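Local coordinates for alpha-1,2-Mannosidase (Trichoderma reesei, PDB 1HCU), which probably trims alpha-1,2-linked mannose residues from high-mannose N-glycans on proteins, as a calcium-dependent glycoside hydrolase of family 47, at residues T76-T88 with L129-A141. Sequence-based numbering, arbitrary orientation.
Sequences TILQYVPQINFTT and LVNSLLRQAQTLA. With NAG (2-acetamido-2-deoxy-beta-D-glucopyranose), chain F; NAG (2-acetamido-2-deoxy-beta-D-glucopyranose), chain G.
L78, V81 and F86 pack on L129, L133 and L140 in a mainly apolar contact near the periphery of the family 47 helical domain, where the end of helix 71-80, the 3-10 turn 81-83 and the loop after it run along helix 127-144. The axes of 76-80 and 129-141 come within 9.2 Å at 54°, and the segments bury 683 Å². L78 CB lies 4.0 Å from L129 CG, and V81 CG2 meets L133 CD2 at 3.7 Å. The F86 ring is sandwiched: I84 CG2 sits over the centre of one face, 3.6 Å above its plane, and L140 covers the opposite face, CG 3.5 Å from F86 CD1. The ring edge faces the Q136 amide, whose plane is turned 66° from it; chi2 of -79° bends that chain toward the loop. With an alanine at F86, a gap would probably open between I84 and L140, and Q136 would be likely to lose its aromatic neighbour. A water donates to F86 O (2.8 Å) and T139 O (2.6 Å). N85, glycosylated through ND2, takes T87 N-H at OD1, an Asx turn, and also hydroxyl OG1. The chemistry implies an apolar seam with water and two glycans at its margin, L129 CD1 lying 3.6 Å from N2 of the second sugar.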
loop_
_atom_site.group_PDB
_atom_site.type_symbol
_atom_site.label_atom_id
_atom_site.label_comp_id
_atom_site.label_asym_id
_atom_site.label_seq_id
_atom_site.Cartn_x
_atom_site.Cartn_y
_atom_site.Cartn_z
ATOM N N THR A 76 14.104 16.855 12.220
ATOM C CA THR A 76 14.665 17.281 10.940
ATOM C C THR A 76 13.575 17.467 9.884
ATOM O O THR A 76 13.560 18.466 9.164
ATOM C CB THR A 76 15.699 16.255 10.408
ATOM O OG1 THR A 76 16.724 16.052 11.387
ATOM C CG2 THR A 76 16.339 16.753 9.121
ATOM N N ILE A 77 12.666 16.499 9.802
ATOM C CA ILE A 77 11.577 16.531 8.827
ATOM C C ILE A 77 10.559 17.612 9.169
ATOM O O ILE A 77 10.126 18.362 8.296
ATOM C CB ILE A 77 10.875 15.143 8.739
ATOM C CG1 ILE A 77 11.921 14.058 8.441
ATOM C CG2 ILE A 77 9.837 15.144 7.616
ATOM C CD1 ILE A 77 11.383 12.639 8.455
ATOM N N LEU A 78 10.189 17.702 10.440
ATOM C CA LEU A 78 9.237 18.713 10.872
ATOM C C LEU A 78 9.724 20.123 10.516
ATOM O O LEU A 78 8.928 20.980 10.136
ATOM C CB LEU A 78 8.988 18.595 12.382
ATOM C CG LEU A 78 8.201 17.368 12.862
ATOM C CD1 LEU A 78 8.074 17.410 14.365
ATOM C CD2 LEU A 78 6.818 17.345 12.237
ATOM N N GLN A 79 11.027 20.365 10.618
ATOM C CA GLN A 79 11.581 21.679 10.289
ATOM C C GLN A 79 11.480 21.947 8.790
ATOM O O GLN A 79 11.402 23.096 8.350
ATOM C CB GLN A 79 13.048 21.753 10.719
ATOM C CG GLN A 79 13.261 21.636 12.209
ATOM C CD GLN A 79 13.188 22.970 12.908
ATOM O OE1 GLN A 79 12.186 23.683 12.820
ATOM N NE2 GLN A 79 14.258 23.322 13.609
ATOM N N TYR A 80 11.480 20.870 8.012
ATOM C CA TYR A 80 11.401 20.958 6.562
ATOM C C TYR A 80 9.978 21.174 6.018
ATOM O O TYR A 80 9.786 21.959 5.084
ATOM C CB TYR A 80 12.010 19.691 5.952
ATOM C CG TYR A 80 11.793 19.537 4.463
ATOM C CD1 TYR A 80 11.061 18.462 3.958
ATOM C CD2 TYR A 80 12.316 20.464 3.559
ATOM C CE1 TYR A 80 10.855 18.311 2.591
ATOM C CE2 TYR A 80 12.116 20.324 2.184
ATOM C CZ TYR A 80 11.385 19.244 1.711
ATOM O OH TYR A 80 11.190 19.083 0.355
ATOM N N VAL A 81 8.993 20.487 6.599
ATOM C CA VAL A 81 7.601 20.586 6.141
ATOM C C VAL A 81 7.129 21.995 5.764
ATOM O O VAL A 81 6.597 22.197 4.677
ATOM C CB VAL A 81 6.606 19.991 7.184
ATOM C CG1 VAL A 81 5.163 20.176 6.701
ATOM C CG2 VAL A 81 6.892 18.508 7.388
ATOM N N PRO A 82 7.308 22.985 6.660
ATOM C CA PRO A 82 6.884 24.361 6.368
ATOM C C PRO A 82 7.556 24.939 5.123
ATOM O O PRO A 82 7.040 25.865 4.511
ATOM C CB PRO A 82 7.292 25.127 7.628
ATOM C CG PRO A 82 7.246 24.098 8.695
ATOM C CD PRO A 82 7.852 22.893 8.028
ATOM N N GLN A 83 8.714 24.399 4.758
ATOM C CA GLN A 83 9.444 24.885 3.591
ATOM C C GLN A 83 8.900 24.370 2.270
ATOM O O GLN A 83 9.091 25.004 1.237
ATOM C CB GLN A 83 10.922 24.510 3.692
ATOM C CG GLN A 83 11.709 25.336 4.680
ATOM C CD GLN A 83 13.040 24.698 5.025
ATOM O OE1 GLN A 83 13.117 23.827 5.894
ATOM N NE2 GLN A 83 14.099 25.118 4.330
ATOM N N ILE A 84 8.235 23.220 2.283
ATOM C CA ILE A 84 7.714 22.682 1.032
ATOM C C ILE A 84 6.688 23.624 0.403
ATOM O O ILE A 84 5.899 24.264 1.102
ATOM C CB ILE A 84 7.045 21.298 1.226
ATOM C CG1 ILE A 84 8.012 20.322 1.900
ATOM C CG2 ILE A 84 6.627 20.750 -0.132
ATOM C CD1 ILE A 84 7.354 19.034 2.391
ATOM N N ASN A 85 6.711 23.717 -0.921
ATOM C CA ASN A 85 5.760 24.567 -1.624
ATOM C C ASN A 85 4.773 23.688 -2.394
ATOM O O ASN A 85 5.007 23.340 -3.554
ATOM C CB ASN A 85 6.478 25.502 -2.605
ATOM C CG ASN A 85 5.585 26.637 -3.070
ATOM O OD1 ASN A 85 4.371 26.467 -3.192
ATOM N ND2 ASN A 85 6.183 27.795 -3.332
ATOM N N PHE A 86 3.673 23.336 -1.741
ATOM C CA PHE A 86 2.651 22.490 -2.345
ATOM C C PHE A 86 1.694 23.237 -3.265
ATOM O O PHE A 86 0.597 22.751 -3.542
ATOM C CB PHE A 86 1.833 21.786 -1.259
ATOM C CG PHE A 86 2.560 20.669 -0.574
ATOM C CD1 PHE A 86 2.996 19.561 -1.292
ATOM C CD2 PHE A 86 2.766 20.703 0.800
ATOM C CE1 PHE A 86 3.624 18.493 -0.650
ATOM C CE2 PHE A 86 3.394 19.638 1.460
ATOM C CZ PHE A 86 3.824 18.529 0.731
ATOM N N THR A 87 2.085 24.416 -3.735
ATOM C CA THR A 87 1.218 25.169 -4.634
ATOM C C THR A 87 1.839 25.246 -6.018
ATOM O O THR A 87 1.349 25.959 -6.886
ATOM C CB THR A 87 0.965 26.609 -4.144
ATOM O OG1 THR A 87 2.159 27.384 -4.301
ATOM C CG2 THR A 87 0.542 26.615 -2.678
ATOM N N THR A 88 2.912 24.500 -6.231
ATOM C CA THR A 88 3.565 24.519 -7.527
ATOM C C THR A 88 4.529 23.353 -7.669
ATOM O O THR A 88 4.657 22.531 -6.764
ATOM C CB THR A 88 4.346 25.845 -7.717
ATOM O OG1 THR A 88 4.841 25.932 -9.061
ATOM C CG2 THR A 88 5.512 25.928 -6.740
ATOM N N LEU A 129 5.134 23.480 14.533
ATOM C CA LEU A 129 5.628 22.578 13.499
ATOM C C LEU A 129 4.603 21.487 13.256
ATOM O O LEU A 129 4.337 21.104 12.116
ATOM C CB LEU A 129 6.960 21.963 13.929
ATOM C CG LEU A 129 8.228 22.409 13.184
ATOM C CD1 LEU A 129 8.078 23.813 12.612
ATOM C CD2 LEU A 129 9.407 22.329 14.137
ATOM N N VAL A 130 4.024 20.984 14.335
ATOM C CA VAL A 130 3.010 19.956 14.212
ATOM C C VAL A 130 1.841 20.509 13.392
ATOM O O VAL A 130 1.364 19.857 12.459
ATOM C CB VAL A 130 2.503 19.518 15.588
ATOM C CG1 VAL A 130 1.332 18.571 15.429
ATOM C CG2 VAL A 130 3.629 18.855 16.358
ATOM N N ASN A 131 1.392 21.716 13.734
ATOM C CA ASN A 131 0.281 22.351 13.019
ATOM C C ASN A 131 0.558 22.505 11.525
ATOM O O ASN A 131 -0.373 22.485 10.718
ATOM C CB ASN A 131 -0.031 23.737 13.601
ATOM C CG ASN A 131 -0.664 23.672 14.981
ATOM O OD1 ASN A 131 -0.878 22.591 15.539
ATOM N ND2 ASN A 131 -0.967 24.844 15.544
ATOM N N SER A 132 1.827 22.677 11.160
ATOM C CA SER A 132 2.190 22.829 9.752
ATOM C C SER A 132 1.770 21.614 8.932
ATOM O O SER A 132 1.322 21.750 7.790
ATOM C CB SER A 132 3.703 23.038 9.594
ATOM O OG SER A 132 4.096 24.324 10.036
ATOM N N LEU A 133 1.920 20.428 9.518
ATOM C CA LEU A 133 1.556 19.194 8.832
ATOM C C LEU A 133 0.133 19.319 8.294
ATOM O O LEU A 133 -0.105 19.128 7.104
ATOM C CB LEU A 133 1.653 17.994 9.789
ATOM C CG LEU A 133 3.016 17.694 10.430
ATOM C CD1 LEU A 133 2.868 16.640 11.519
ATOM C CD2 LEU A 133 3.993 17.222 9.363
ATOM N N LEU A 134 -0.808 19.656 9.171
ATOM C CA LEU A 134 -2.198 19.797 8.760
ATOM C C LEU A 134 -2.392 20.959 7.791
ATOM O O LEU A 134 -3.109 20.828 6.797
ATOM C CB LEU A 134 -3.110 19.974 9.985
ATOM C CG LEU A 134 -4.600 20.222 9.728
ATOM C CD1 LEU A 134 -5.162 19.155 8.802
ATOM C CD2 LEU A 134 -5.346 20.213 11.050
ATOM N N ARG A 135 -1.751 22.093 8.060
ATOM C CA ARG A 135 -1.885 23.240 7.168
ATOM C C ARG A 135 -1.390 22.888 5.778
ATOM O O ARG A 135 -2.056 23.173 4.782
ATOM C CB ARG A 135 -1.100 24.447 7.694
ATOM C CG ARG A 135 -1.711 25.099 8.913
ATOM N N GLN A 136 -0.220 22.259 5.707
ATOM C CA GLN A 136 0.338 21.887 4.410
ATOM C C GLN A 136 -0.530 20.856 3.687
ATOM O O GLN A 136 -0.626 20.879 2.462
ATOM C CB GLN A 136 1.772 21.368 4.581
ATOM C CG GLN A 136 2.818 22.470 4.800
ATOM C CD GLN A 136 3.234 23.171 3.508
ATOM O OE1 GLN A 136 4.415 23.208 3.169
ATOM N NE2 GLN A 136 2.272 23.729 2.790
ATOM N N ALA A 137 -1.175 19.967 4.444
ATOM C CA ALA A 137 -2.038 18.943 3.849
ATOM C C ALA A 137 -3.236 19.609 3.174
ATOM O O ALA A 137 -3.610 19.261 2.057
ATOM C CB ALA A 137 -2.515 17.971 4.918
ATOM N N GLN A 138 -3.835 20.573 3.860
ATOM C CA GLN A 138 -4.973 21.281 3.305
ATOM C C GLN A 138 -4.546 22.095 2.081
ATOM O O GLN A 138 -5.268 22.158 1.092
ATOM C CB GLN A 138 -5.591 22.178 4.370
ATOM C CG GLN A 138 -6.794 22.962 3.894
ATOM C CD GLN A 138 -7.628 23.475 5.045
ATOM O OE1 GLN A 138 -7.096 23.871 6.080
ATOM N NE2 GLN A 138 -8.944 23.476 4.871
ATOM N N THR A 139 -3.357 22.690 2.134
ATOM C CA THR A 139 -2.849 23.462 1.003
ATOM C C THR A 139 -2.723 22.548 -0.220
ATOM O O THR A 139 -3.141 22.911 -1.326
ATOM C CB THR A 139 -1.464 24.102 1.321
ATOM O OG1 THR A 139 -1.611 25.076 2.360
ATOM C CG2 THR A 139 -0.877 24.776 0.085
ATOM N N LEU A 140 -2.155 21.360 -0.015
ATOM C CA LEU A 140 -1.984 20.384 -1.089
ATOM C C LEU A 140 -3.354 20.000 -1.649
ATOM O O LEU A 140 -3.582 20.025 -2.862
ATOM C CB LEU A 140 -1.311 19.113 -0.558
ATOM C CG LEU A 140 -0.281 18.361 -1.409
ATOM C CD1 LEU A 140 -0.110 16.946 -0.842
ATOM C CD2 LEU A 140 -0.702 18.295 -2.863
ATOM N N ALA A 141 -4.262 19.634 -0.752
ATOM C CA ALA A 141 -5.595 19.221 -1.164
ATOM C C ALA A 141 -6.346 20.312 -1.917
ATOM O O ALA A 141 -7.127 20.016 -2.812
ATOM C CB ALA A 141 -6.403 18.772 0.045
HETATM C C1 NAG F . 5.430 28.879 -3.934
HETATM C C2 NAG F . 5.858 30.224 -3.339
HETATM C C3 NAG F . 5.047 31.348 -3.989
HETATM C C4 NAG F . 5.140 31.287 -5.516
HETATM C C5 NAG F . 4.770 29.882 -6.006
HETATM C C6 NAG F . 4.986 29.734 -7.492
HETATM C C7 NAG F . 6.626 30.305 -1.056
HETATM C C8 NAG F . 6.297 30.094 0.410
HETATM N N2 NAG F . 5.613 30.222 -1.911
HETATM O O3 NAG F . 5.515 32.604 -3.525
HETATM O O4 NAG F . 4.250 32.242 -6.089
HETATM O O5 NAG F . 5.596 28.890 -5.358
HETATM O O6 NAG F . 6.370 29.636 -7.788
HETATM O O7 NAG F . 7.786 30.534 -1.406
HETATM C C1 NAG G . 9.598 25.963 16.557
HETATM C C2 NAG G . 9.183 27.098 15.613
HETATM C C3 NAG G . 9.983 28.372 15.937
HETATM C C4 NAG G . 9.907 28.706 17.422
HETATM C C5 NAG G . 10.288 27.484 18.264
HETATM C C6 NAG G . 10.111 27.737 19.744
HETATM C C7 NAG G . 9.106 27.474 13.229
HETATM C C8 NAG G . 10.233 28.222 12.532
HETATM N N2 NAG G . 9.441 26.686 14.246
HETATM O O3 NAG G . 9.476 29.465 15.184
HETATM O O4 NAG G . 10.795 29.780 17.706
HETATM O O5 NAG G . 9.445 26.366 17.923
HETATM O O6 NAG G . 11.325 27.530 20.449
HETATM O O7 NAG G . 7.946 27.612 12.844
HETATM O O HOH W 1 -2.118 23.418 -3.632
#